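Local coordinates for protein ornithine carbamoyltransferase (Campylobacter jejuni subsp. jejuni, PDB 3TPF) that catalyses the reversible transfer of the carbamoyl group from carbamoyl phosphate to L-ornithine, giving L-citrulline and phosphate in the first step from ornithine to arginine, at residues Ala57-Leu61 against Val293-Cys298; Met91-Val95 against Leu300-Arg304; Leu163-Ile168 against Ile187-Ala191; Ile219-Trp223 against Tyr265-Glu269; Ile257-Leu262 against Val281-Ala286. The contacts are given in a common frame with arbitrary orientation. Numbering follows the deposited sequence.

Interaction 1. Residues Ala57-Leu61 against Val293-Cys298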
# COMPACT_ATOMS: atom_id res chain seq x y z
N ALA B 57 10.14 8.04 7.92
CA ALA B 57 11.00 9.21 7.86
C ALA B 57 10.20 10.39 7.30
O ALA B 57 10.00 11.44 7.98
CB ALA B 57 12.24 8.94 7.05
N ILE B 58 9.67 10.21 6.09
CA ILE B 58 8.96 11.32 5.48
C ILE B 58 7.69 11.70 6.29
O ILE B 58 7.35 12.89 6.40
CB ILE B 58 8.49 11.04 4.10
CG1 ILE B 58 8.01 12.29 3.38
CG2 ILE B 58 7.42 9.91 4.22
CD1 ILE B 58 9.13 13.08 2.84
N THR B 59 7.02 10.68 6.88
CA THR B 59 5.76 10.92 7.54
C THR B 59 6.00 11.84 8.73
O THR B 59 5.36 12.85 8.85
CB THR B 59 5.11 9.64 7.98
OG1 THR B 59 4.68 8.96 6.82
CG2 THR B 59 3.87 9.88 8.76
N GLU B 60 6.97 11.48 9.55
CA GLU B 60 7.30 12.21 10.74
C GLU B 60 7.80 13.57 10.42
O GLU B 60 7.69 14.50 11.22
CB GLU B 60 8.37 11.48 11.51
CG GLU B 60 7.88 10.20 12.17
CD GLU B 60 8.93 9.53 13.05
OE1 GLU B 60 9.99 10.19 13.33
OE2 GLU B 60 8.70 8.32 13.43
N LEU B 61 8.39 13.69 9.24
CA LEU B 61 8.91 14.99 8.76
C LEU B 61 7.77 15.90 8.21
O LEU B 61 8.05 16.98 7.72
CB LEU B 61 10.05 14.76 7.71
CG LEU B 61 11.51 14.42 8.19
CD1 LEU B 61 12.50 13.89 7.15
CD2 LEU B 61 12.05 15.66 8.90
N VAL B 293 17.77 8.45 7.40
CA VAL B 293 16.94 8.79 6.23
C VAL B 293 16.27 10.20 6.41
O VAL B 293 16.27 11.03 5.49
CB VAL B 293 15.92 7.73 5.90
CG1 VAL B 293 14.92 8.26 4.86
CG2 VAL B 293 16.73 6.45 5.39
N LYS B 294 15.79 10.50 7.59
CA LYS B 294 15.30 11.88 7.85
C LYS B 294 16.28 12.96 7.47
O LYS B 294 15.97 13.87 6.69
CB LYS B 294 14.91 12.03 9.28
CG LYS B 294 13.52 11.50 9.57
CD LYS B 294 13.36 11.30 11.05
CE LYS B 294 12.03 11.88 11.63
NZ LYS B 294 12.04 11.90 13.11
N ALA B 295 17.50 12.82 7.96
CA ALA B 295 18.56 13.82 7.69
C ALA B 295 18.75 13.91 6.18
O ALA B 295 18.86 15.00 5.58
CB ALA B 295 19.89 13.45 8.36
N LEU B 296 18.84 12.75 5.58
CA LEU B 296 19.17 12.66 4.16
C LEU B 296 18.12 13.39 3.34
O LEU B 296 18.41 14.15 2.46
CB LEU B 296 19.18 11.16 3.74
CG LEU B 296 19.53 10.78 2.36
CD1 LEU B 296 20.84 11.39 1.92
CD2 LEU B 296 19.67 9.26 2.38
N LEU B 297 16.88 13.07 3.62
CA LEU B 297 15.78 13.74 2.94
C LEU B 297 15.83 15.28 3.23
O LEU B 297 15.67 16.05 2.26
CB LEU B 297 14.44 13.23 3.39
CG LEU B 297 13.98 11.83 3.10
CD1 LEU B 297 12.66 11.67 3.91
CD2 LEU B 297 13.85 11.51 1.61
N CYS B 298 16.12 15.74 4.45
CA CYS B 298 16.20 17.21 4.59
C CYS B 298 17.31 17.76 3.71
O CYS B 298 17.25 18.91 3.20
CB CYS B 298 16.38 17.69 6.06
SG CYS B 298 15.02 17.12 7.14
O HOH W 1 10.67 14.48 12.96

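Interaction 2. Residues Met91-Val95 against Leu300-Arg304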
# COMPACT_ATOMS: atom_id res chain seq x y z
N MSE B 91 6.32 14.38 -10.42
CA MSE B 91 5.14 14.61 -9.56
C MSE B 91 5.43 14.59 -8.09
O MSE B 91 4.61 15.09 -7.31
CB MSE B 91 4.14 13.55 -9.85
CG MSE B 91 3.79 13.68 -11.31
SE MSE B 91 2.40 12.39 -11.85
CE MSE B 91 0.85 13.36 -11.09
N VAL B 92 6.56 13.99 -7.71
CA VAL B 92 6.88 13.87 -6.29
C VAL B 92 8.11 14.68 -5.99
O VAL B 92 8.84 15.05 -6.88
CB VAL B 92 7.10 12.43 -5.85
CG1 VAL B 92 5.84 11.63 -6.09
CG2 VAL B 92 8.37 11.87 -6.47
N ASP B 93 8.35 14.91 -4.72
CA ASP B 93 9.56 15.60 -4.28
C ASP B 93 10.79 14.73 -4.19
O ASP B 93 11.87 15.25 -4.34
CB ASP B 93 9.30 16.32 -2.97
CG ASP B 93 8.13 17.26 -3.11
OD1 ASP B 93 8.25 18.15 -3.98
OD2 ASP B 93 7.05 17.05 -2.52
N PHE B 94 10.64 13.46 -3.87
CA PHE B 94 11.77 12.58 -3.77
C PHE B 94 11.44 11.25 -4.32
O PHE B 94 10.29 10.85 -4.24
CB PHE B 94 12.18 12.31 -2.32
CG PHE B 94 12.35 13.50 -1.50
CD1 PHE B 94 11.32 14.00 -0.79
CD2 PHE B 94 13.54 14.16 -1.45
CE1 PHE B 94 11.44 15.15 -0.04
CE2 PHE B 94 13.69 15.34 -0.68
CZ PHE B 94 12.64 15.81 0.01
N VAL B 95 12.42 10.48 -4.78
CA VAL B 95 12.09 9.14 -5.21
C VAL B 95 13.06 8.17 -4.61
O VAL B 95 14.24 8.30 -4.93
CB VAL B 95 12.18 8.98 -6.72
CG1 VAL B 95 12.16 7.48 -7.10
CG2 VAL B 95 11.10 9.78 -7.41
N LEU B 300 18.78 16.54 0.90
CA LEU B 300 18.46 16.57 -0.52
C LEU B 300 17.41 17.67 -0.84
O LEU B 300 17.38 18.19 -1.95
CB LEU B 300 17.93 15.24 -1.05
CG LEU B 300 18.86 14.03 -1.05
CD1 LEU B 300 18.05 12.75 -1.22
CD2 LEU B 300 20.06 14.12 -1.99
N ASP B 301 16.57 18.03 0.12
CA ASP B 301 15.57 19.08 -0.13
C ASP B 301 16.26 20.41 -0.36
O ASP B 301 15.80 21.22 -1.15
CB ASP B 301 14.62 19.20 1.04
CG ASP B 301 13.48 20.14 0.77
OD1 ASP B 301 12.73 19.86 -0.21
OD2 ASP B 301 13.28 21.12 1.54
N ASN B 302 17.34 20.63 0.36
CA ASN B 302 18.15 21.90 0.27
C ASN B 302 19.12 21.99 -0.91
O ASN B 302 19.66 23.03 -1.16
CB ASN B 302 18.96 22.15 1.56
CG ASN B 302 18.09 22.45 2.77
OD1 ASN B 302 18.06 23.57 3.25
ND2 ASN B 302 17.44 21.43 3.31
N GLN B 303 19.39 20.86 -1.54
CA GLN B 303 20.34 20.74 -2.68
C GLN B 303 19.55 20.33 -3.93
O GLN B 303 19.63 19.17 -4.40
CB GLN B 303 21.49 19.72 -2.39
CG GLN B 303 22.64 20.23 -1.49
N ARG B 304 18.75 21.28 -4.38
CA ARG B 304 17.98 21.24 -5.67
C ARG B 304 18.40 22.17 -6.84
O ARG B 304 17.60 22.41 -7.74
CB ARG B 304 16.49 21.49 -5.39
CG ARG B 304 15.75 20.34 -4.73
CD ARG B 304 14.28 20.65 -4.52
NE ARG B 304 13.70 19.80 -3.49
CZ ARG B 304 13.07 18.63 -3.70
NH1 ARG B 304 12.90 18.12 -4.92
NH2 ARG B 304 12.59 17.95 -2.66

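Interaction 3. Residues Leu163-Ile168 against Ile187-Ala191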
# COMPACT_ATOMS: atom_id res chain seq x y z
N LEU B 163 33.65 0.03 2.56
CA LEU B 163 35.02 0.26 2.11
C LEU B 163 35.16 1.73 1.77
O LEU B 163 36.04 2.43 2.29
CB LEU B 163 35.39 -0.62 0.89
CG LEU B 163 36.67 -0.33 0.11
CD1 LEU B 163 37.84 -0.30 1.08
CD2 LEU B 163 36.88 -1.33 -1.02
N ILE B 164 34.22 2.18 0.97
CA ILE B 164 34.11 3.57 0.51
C ILE B 164 33.99 4.57 1.62
O ILE B 164 34.67 5.59 1.61
CB ILE B 164 32.81 3.73 -0.29
CG1 ILE B 164 33.05 3.23 -1.69
CG2 ILE B 164 32.20 5.14 -0.24
CD1 ILE B 164 31.73 2.98 -2.41
N THR B 165 33.07 4.31 2.52
CA THR B 165 32.77 5.26 3.59
C THR B 165 33.97 5.37 4.53
O THR B 165 34.32 6.45 5.01
CB THR B 165 31.59 4.82 4.43
OG1 THR B 165 30.47 4.65 3.59
CG2 THR B 165 31.28 5.84 5.51
N ALA B 166 34.62 4.23 4.78
CA ALA B 166 35.84 4.18 5.60
C ALA B 166 36.88 5.10 4.97
O ALA B 166 37.54 5.92 5.62
CB ALA B 166 36.32 2.75 5.63
N ALA B 167 36.94 4.96 3.67
CA ALA B 167 37.91 5.64 2.84
C ALA B 167 37.71 7.15 2.91
O ALA B 167 38.72 7.93 2.94
CB ALA B 167 37.76 5.18 1.37
N ILE B 168 36.45 7.56 2.90
CA ILE B 168 36.15 8.99 2.89
C ILE B 168 36.41 9.56 4.26
O ILE B 168 37.05 10.60 4.41
CB ILE B 168 34.72 9.30 2.44
CG1 ILE B 168 34.53 8.94 0.96
CG2 ILE B 168 34.45 10.79 2.62
CD1 ILE B 168 33.13 8.91 0.42
N ILE B 187 36.10 0.02 -7.63
CA ILE B 187 35.73 0.50 -6.33
C ILE B 187 36.96 0.61 -5.46
O ILE B 187 37.14 1.56 -4.69
CB ILE B 187 34.70 -0.43 -5.67
CG1 ILE B 187 33.49 -0.56 -6.58
CG2 ILE B 187 34.29 0.14 -4.33
CD1 ILE B 187 32.25 -1.01 -5.86
N TRP B 188 37.78 -0.40 -5.56
CA TRP B 188 38.99 -0.52 -4.74
C TRP B 188 39.94 0.63 -5.03
O TRP B 188 40.51 1.22 -4.14
CB TRP B 188 39.67 -1.87 -4.98
CG TRP B 188 40.92 -2.10 -4.17
CD1 TRP B 188 42.19 -2.02 -4.65
CD2 TRP B 188 41.05 -2.51 -2.79
NE1 TRP B 188 43.08 -2.34 -3.66
CE2 TRP B 188 42.41 -2.64 -2.51
CE3 TRP B 188 40.14 -2.77 -1.77
CZ2 TRP B 188 42.90 -2.99 -1.26
CZ3 TRP B 188 40.63 -3.14 -0.50
CH2 TRP B 188 42.00 -3.23 -0.27
N GLU B 189 40.05 0.94 -6.31
CA GLU B 189 40.86 2.06 -6.71
C GLU B 189 40.36 3.34 -6.11
O GLU B 189 41.14 4.15 -5.66
CB GLU B 189 40.98 2.20 -8.23
CG GLU B 189 42.40 2.57 -8.59
CD GLU B 189 43.46 1.64 -7.95
OE1 GLU B 189 44.29 2.10 -7.12
OE2 GLU B 189 43.47 0.43 -8.28
N PHE B 190 39.07 3.55 -6.11
CA PHE B 190 38.52 4.79 -5.55
C PHE B 190 38.94 4.92 -4.10
O PHE B 190 39.26 6.00 -3.63
CB PHE B 190 37.01 4.81 -5.66
CG PHE B 190 36.36 5.86 -4.81
CD1 PHE B 190 36.01 5.60 -3.49
CD2 PHE B 190 36.06 7.10 -5.32
CE1 PHE B 190 35.40 6.56 -2.70
CE2 PHE B 190 35.43 8.07 -4.53
CZ PHE B 190 35.11 7.79 -3.22
N ALA B 191 38.86 3.80 -3.39
CA ALA B 191 39.13 3.77 -1.97
C ALA B 191 40.62 4.06 -1.72
O ALA B 191 40.99 4.80 -0.80
CB ALA B 191 38.77 2.43 -1.39

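Interaction 4. Residues Ile219-Trp223 against Tyr265-Glu269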
# COMPACT_ATOMS: atom_id res chain seq x y z
N ILE B 219 31.53 -5.80 11.97
CA ILE B 219 30.36 -5.75 11.10
C ILE B 219 30.31 -6.98 10.26
O ILE B 219 31.30 -7.35 9.64
CB ILE B 219 30.44 -4.57 10.14
CG1 ILE B 219 30.60 -3.25 10.96
CG2 ILE B 219 29.26 -4.62 9.20
CD1 ILE B 219 30.52 -2.00 10.12
N THR B 220 29.14 -7.60 10.21
CA THR B 220 29.01 -8.75 9.36
C THR B 220 27.69 -8.70 8.66
O THR B 220 26.85 -7.85 8.93
CB THR B 220 29.15 -10.05 10.14
OG1 THR B 220 29.36 -11.12 9.23
CG2 THR B 220 27.96 -10.31 10.95
N ASP B 221 27.51 -9.62 7.73
CA ASP B 221 26.30 -9.66 6.91
C ASP B 221 26.08 -11.05 6.34
O ASP B 221 27.00 -11.89 6.30
CB ASP B 221 26.43 -8.66 5.76
CG ASP B 221 25.11 -8.39 5.02
OD1 ASP B 221 24.00 -8.78 5.49
OD2 ASP B 221 25.18 -7.77 3.93
N THR B 222 24.87 -11.28 5.87
CA THR B 222 24.52 -12.58 5.26
C THR B 222 25.49 -12.90 4.16
O THR B 222 26.02 -12.02 3.50
CB THR B 222 23.13 -12.56 4.60
OG1 THR B 222 23.27 -12.03 3.30
CG2 THR B 222 22.13 -11.63 5.34
N TRP B 223 25.69 -14.17 3.93
CA TRP B 223 26.66 -14.61 2.91
C TRP B 223 26.01 -14.86 1.59
O TRP B 223 26.56 -14.61 0.52
CB TRP B 223 27.28 -15.91 3.35
CG TRP B 223 28.09 -15.83 4.59
CD1 TRP B 223 28.80 -14.78 5.06
CD2 TRP B 223 28.31 -16.89 5.49
NE1 TRP B 223 29.43 -15.10 6.22
CE2 TRP B 223 29.16 -16.41 6.50
CE3 TRP B 223 27.88 -18.22 5.54
CZ2 TRP B 223 29.60 -17.22 7.55
CZ3 TRP B 223 28.30 -19.02 6.59
CH2 TRP B 223 29.15 -18.53 7.58
N TYR B 265 21.20 -14.79 10.06
CA TYR B 265 21.00 -16.24 9.93
C TYR B 265 21.88 -16.92 10.94
O TYR B 265 23.05 -17.13 10.72
CB TYR B 265 21.24 -16.76 8.52
CG TYR B 265 20.33 -16.08 7.54
CD1 TYR B 265 18.97 -16.46 7.42
CD2 TYR B 265 20.80 -15.05 6.73
CE1 TYR B 265 18.12 -15.82 6.52
CE2 TYR B 265 19.98 -14.40 5.82
CZ TYR B 265 18.63 -14.77 5.72
OH TYR B 265 17.82 -14.12 4.78
N ARG B 266 21.27 -17.14 12.09
CA ARG B 266 21.90 -17.75 13.22
C ARG B 266 22.42 -19.05 12.78
O ARG B 266 21.72 -19.83 12.16
CB ARG B 266 20.90 -17.95 14.36
CG ARG B 266 20.43 -16.66 15.00
CD ARG B 266 19.11 -16.78 15.72
NE ARG B 266 18.30 -15.64 15.34
CZ ARG B 266 17.87 -14.70 16.15
NH1 ARG B 266 18.16 -14.72 17.43
NH2 ARG B 266 17.13 -13.72 15.69
N GLY B 267 23.65 -19.29 13.13
CA GLY B 267 24.30 -20.58 12.80
C GLY B 267 25.17 -20.50 11.55
O GLY B 267 25.89 -21.45 11.21
N TYR B 268 25.08 -19.35 10.88
CA TYR B 268 25.86 -19.09 9.68
C TYR B 268 26.83 -17.93 9.94
O TYR B 268 27.83 -18.10 10.66
CB TYR B 268 24.94 -18.82 8.50
CG TYR B 268 24.06 -19.96 8.24
CD1 TYR B 268 22.81 -20.03 8.79
CD2 TYR B 268 24.54 -21.08 7.52
CE1 TYR B 268 22.01 -21.15 8.61
CE2 TYR B 268 23.75 -22.20 7.34
CZ TYR B 268 22.49 -22.23 7.87
OH TYR B 268 21.70 -23.32 7.69
N GLU B 269 26.53 -16.75 9.42
CA GLU B 269 27.46 -15.64 9.58
C GLU B 269 27.59 -15.19 11.03
O GLU B 269 28.53 -14.52 11.41
CB GLU B 269 27.06 -14.45 8.72
CG GLU B 269 25.84 -13.69 9.20
CD GLU B 269 24.50 -14.27 8.73
OE1 GLU B 269 24.46 -15.28 7.95
OE2 GLU B 269 23.47 -13.64 9.15

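Interaction 5. Residues Ile257-Leu262 against Val281-Ala286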
# COMPACT_ATOMS: atom_id res chain seq x y z
N ILE B 257 31.42 -3.60 19.75
CA ILE B 257 30.04 -3.83 19.33
C ILE B 257 29.97 -4.61 18.04
O ILE B 257 30.89 -4.52 17.20
CB ILE B 257 29.21 -2.55 19.16
CG1 ILE B 257 29.83 -1.63 18.12
CG2 ILE B 257 29.10 -1.80 20.45
CD1 ILE B 257 28.90 -0.46 17.78
N LEU B 258 28.93 -5.42 17.90
CA LEU B 258 28.70 -6.23 16.71
C LEU B 258 27.52 -5.62 15.93
O LEU B 258 26.44 -5.46 16.46
CB LEU B 258 28.38 -7.68 17.07
CG LEU B 258 27.90 -8.58 15.90
CD1 LEU B 258 29.01 -8.70 14.88
CD2 LEU B 258 27.41 -9.91 16.43
N LEU B 259 27.73 -5.28 14.68
CA LEU B 259 26.69 -4.74 13.83
C LEU B 259 26.34 -5.72 12.72
O LEU B 259 27.21 -6.44 12.23
CB LEU B 259 27.12 -3.44 13.17
CG LEU B 259 27.30 -2.21 14.04
CD1 LEU B 259 27.67 -1.04 13.17
CD2 LEU B 259 25.97 -1.96 14.84
N HIS B 260 25.05 -5.82 12.42
CA HIS B 260 24.49 -6.66 11.38
C HIS B 260 23.28 -5.94 10.81
O HIS B 260 22.43 -5.49 11.55
CB HIS B 260 24.02 -7.98 11.96
CG HIS B 260 23.75 -9.04 10.94
ND1 HIS B 260 22.94 -8.84 9.84
CD2 HIS B 260 24.17 -10.34 10.87
CE1 HIS B 260 22.89 -9.96 9.13
NE2 HIS B 260 23.62 -10.89 9.74
N CYS B 261 23.18 -5.84 9.49
CA CYS B 261 22.09 -5.04 8.85
C CYS B 261 20.79 -5.78 8.87
O CYS B 261 19.74 -5.16 8.82
CB CYS B 261 22.38 -4.61 7.41
SG CYS B 261 22.76 -6.01 6.32
N LEU B 262 20.86 -7.07 8.97
CA LEU B 262 19.64 -7.92 9.14
C LEU B 262 19.02 -8.18 7.79
O LEU B 262 19.28 -7.46 6.85
CB LEU B 262 18.55 -7.28 10.03
CG LEU B 262 18.81 -7.03 11.52
CD1 LEU B 262 17.52 -6.56 12.23
CD2 LEU B 262 19.30 -8.34 12.17
N VAL B 281 22.35 -3.41 20.63
CA VAL B 281 23.00 -2.57 19.63
C VAL B 281 22.48 -2.88 18.26
O VAL B 281 22.33 -2.01 17.43
CB VAL B 281 24.56 -2.58 19.68
CG1 VAL B 281 25.15 -3.83 18.99
CG2 VAL B 281 25.08 -1.32 19.02
N ILE B 282 22.29 -4.16 17.99
CA ILE B 282 21.89 -4.58 16.65
C ILE B 282 20.51 -3.99 16.35
O ILE B 282 20.24 -3.54 15.22
CB ILE B 282 21.85 -6.11 16.49
CG1 ILE B 282 23.29 -6.65 16.49
CG2 ILE B 282 21.15 -6.50 15.19
CD1 ILE B 282 23.40 -8.17 16.48
N PHE B 283 19.63 -4.00 17.32
CA PHE B 283 18.29 -3.54 17.04
C PHE B 283 18.18 -2.03 17.12
O PHE B 283 17.25 -1.49 16.58
CB PHE B 283 17.19 -4.24 17.91
CG PHE B 283 17.00 -5.68 17.57
CD1 PHE B 283 16.52 -6.06 16.35
CD2 PHE B 283 17.40 -6.67 18.44
CE1 PHE B 283 16.41 -7.39 15.97
CE2 PHE B 283 17.26 -8.01 18.11
CZ PHE B 283 16.75 -8.37 16.87
N GLU B 284 19.07 -1.37 17.86
CA GLU B 284 19.10 0.07 17.78
C GLU B 284 19.56 0.44 16.34
O GLU B 284 19.05 1.35 15.68
CB GLU B 284 20.01 0.67 18.85
CG GLU B 284 19.29 1.30 20.05
CD GLU B 284 18.27 2.41 19.65
OE1 GLU B 284 17.17 2.52 20.29
OE2 GLU B 284 18.56 3.22 18.69
N GLU B 285 20.51 -0.35 15.85
CA GLU B 285 21.07 -0.16 14.53
C GLU B 285 19.87 -0.13 13.58
O GLU B 285 19.71 0.81 12.86
CB GLU B 285 22.06 -1.28 14.15
CG GLU B 285 22.69 -1.19 12.74
CD GLU B 285 23.46 -2.46 12.27
OE1 GLU B 285 23.55 -3.36 13.12
OE2 GLU B 285 23.97 -2.51 11.07
N ALA B 286 19.06 -1.20 13.60
CA ALA B 286 17.83 -1.36 12.80
C ALA B 286 16.94 -0.12 12.78
O ALA B 286 16.57 0.45 11.78
CB ALA B 286 17.05 -2.48 13.45

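Interaction 1. Residues Ala57-Leu61 against Val293-Cys298
The one direct polar link is a salt bridge: Lys294 NZ donates to Glu60 OE1 at 2.7 Å. Water 1 accepts from Lys294 NZ at 2.9 Å and reaches back to Glu60 O through a weak 3.5 Å hydrogen bond, so the ammonium group touches the carboxylate directly and the backbone only weakly, through water. The lysine lays its aliphatic chain along the end of helix 48-60 and Leu61 beyond it, with Lys294 CG 3.8 Å from Ala57 CA and 3.6 Å from Leu61 CD1. Away from the charges the packing is apolar. Ala57 is small enough to let the backbones approach to 5.1 Å between its CA and that of Lys294, and its CB sits 3.5 Å from Val293 CG1. Leu297 CD1 is the common neighbour of three residues, lying 3.9 Å from Ile58 CD1, 3.9 Å from Leu61 CD1 and 4.2 Å from Ala57 CB. Leu61 CD2 touches Cys298 SG at 3.7 Å. The contact is interdomain packing: the long C-terminal helix 279-302 crosses back from the ornithine-binding half and lies against helix 48-60 of the carbamoyl-phosphate half, while helix 13-28 covers another part of it through Leu19, His22 and Leu26.

Interaction 2. Residues Met91-Val95 against Leu300-Arg304
This contact joins the parallel α/β sheet of the carbamoyl-phosphate domain to the end of the C-terminal helix 279-302, which begins against the ornithine-domain sheet and ends against this one. The first residues of 91-95 lead from helix 81-91 toward strand 94-98: Met91, modelled as selenomethionine, packs on Leu56 of the third subunit, and Val92 turns to Thr38 and Ala40 of the adjacent strand. Asp93 makes the polar link with its backbone. Its O accepts a forked pair of hydrogen bonds from the guanidinium of Arg304, 3.1 Å from NH1 and 3.3 Å from NH2. Its carboxylate is engaged elsewhere, OD2 accepting from Thr38 N, and Asp93 OD1 is 4.5 Å from Arg304 NH2, out of the guanidinium plane. Phe94 follows as the first strand residue. Its ring reaches toward the helix end, where Leu300 CB (4.3 Å from Phe94 CE2) and Asp301 N (4.0 Å from Phe94 CE2) lie at the ring edge. Arg304 NH2 lies over one face, in an off-centre cation-pi contact with Arg304 CZ 5.0 Å from the Phe94 ring centroid. The arginine is poorly ordered, so these distances deserve some caution, but a salt bridge within 300-304 also steadies its pose: Arg304 NH2 donates to Asp301 OD1 at 3.1 Å, an oxygen that pairs with Lys37 too, while Arg304 NH2 lies 3.4 Å from Phe94 CZ.

Interaction 3. Residues Leu163-Ile168 against Ile187-Ala191
Start at Ile187, whose CG2 rests 4.2 Å from Ile164 CG1 and at the longer 4.5 Å from Leu163 CD2. Trp188 has its CA-to-CB bond directed away, yet the indole swings back so that CE3 comes within 3.6 Å of Leu163 CD2. Two residues on, Phe190 faces helix 157-169: its CD1 is 4.2 Å from Ile164 CG1, Ile168 CD1 meets the ring edge, 4.3 Å from Phe190 CZ, and Arg9 makes a cation-pi contact with the ring. Ala191 gives the tightest backbone approach, its CA 5.3 Å from Ala167 CA. Ala191 CB lies 4.0 Å from Ala167 CB and 3.8 Å from Leu163 CG. No hydrogen bond crosses the interface. The short axes run 9.3 Å apart at only 15°, as expected for neighbouring helices on one side of a Rossmann-like sheet; helix 157-169 and helix 185-198 follow one another with strand 172-176 between them, in successive beta-alpha units. On the sheet side, Ile175 of strand 172-176 and Ile202 of strand 201-205 close the core.

Interaction 4. Residues Ile219-Trp223 against Tyr265-Glu269
The run from Thr220 to Trp223 carries the chain off its sheet, and opposite it Tyr265-Tyr268 forms a type II beta turn closed by Tyr268 N to Tyr265 O at 3.0 Å. Gly267 sits at phi 98°, psi -7°, where a CB would jam against the preceding carbonyl oxygen. The backbones come nearest at Thr222 and Glu269, whose CA atoms are 6.1 Å apart, and no hydrogen bond spans the two segments.

Glu269 fills the gap. Its CB lies over a face of the Trp223 indole, a CH-pi contact 3.8 Å from the centroid of the five-membered ring, and is 3.5 Å from Asp221 O. Its carboxylate bends back to brace its own loop: OE2 accepts from Tyr265 N at 2.7 Å and also pairs with His260 NE2. The far end of the indole touches the turn, Trp223 CZ3 being 3.9 Å from Tyr268 CB, and Thr222 CG2 meets the edge of the Tyr265 ring, 3.5 Å from CE2.

Asp221 is predicted to bind L-ornithine, so the contact places the loop before helix 272-277 beside the probable substrate site at the C-terminal end of the sheet. Around it, strand 257-260 flanks 217-220 through Thr220 and Leu259, Phe239 stacks on Trp223, and Arg266 reaches Glu276 of helix 272-277 and Asp83 of the second subunit.

Interaction 5. Residues Ile257-Leu262 against Val281-Ala286
Glu285 has the telling conformation: chi1 and chi2 are both t, so the extended side chain carries its carboxylate from the helix to the backbone at His260. There Glu285 OE1 accepts from His260 N at 3.0 Å. His260, also t at chi1, turns its imidazole away from the helix; ND1 accepts from Leu262 N at 2.9 Å and NE2 pairs with Glu269, so the ring braces the bend into Leu262. Leu262, with phi at 83°, directs an m,t side chain back to the helix, CD2 4.0 Å from Ile282 CG2 and CD1 4.0 Å from Phe283 CE1. Ile282, m at chi1, brings CG1 to 3.4 Å from Leu258 O, while Val281, p at chi1, sets CG1 3.3 Å from that same Leu258 O and CG2 4.1 Å from Ile257 CD1. Strand and helix axes approach to 7.6 Å at 43°, helix 279-302 packing on the edge strand of this chain's Rossmann-like sheet.

Cys261 and Leu262 are predicted to bind carbamoyl phosphate, and Cys261 lies beside Asp221. While taking the His260 N-H, Glu285 OE1 also lies 2.9 Å from His260 O, a strained approach of two acceptors with no hydrogen bond; Glu285 OE2 receives a weak one from Gln128. The buried carboxylate thus ties helix to strand right beside the predicted carbamoyl phosphate residues.

Overall arrangement
Interactions 1, 2 and 5 share the C-terminal helix 279-302: interaction 5 holds its early turns against the ornithine-domain sheet, while 1 and 2 take its last turns and the tail beyond to the carbamoyl-phosphate domain. Interactions 1 and 2 touch where Phe94 CE1 meets Ile58 CD1 at 4.2 Å. Interactions 4 and 5 join through neighbouring strands, Thr220 N lying 3.0 Å from Leu259 O, next to predicted substrate-binding residues. Interactions 1, 3 and 5 are buried, 2 and 4 only partly so. Chemistry varies: purely apolar in 3, a salt bridge over apolar packing in 1, arginine contacts in 2, CH-pi and van der Waals packing in 4, and a carboxylate-to-backbone hydrogen bond over apolar packing in 5.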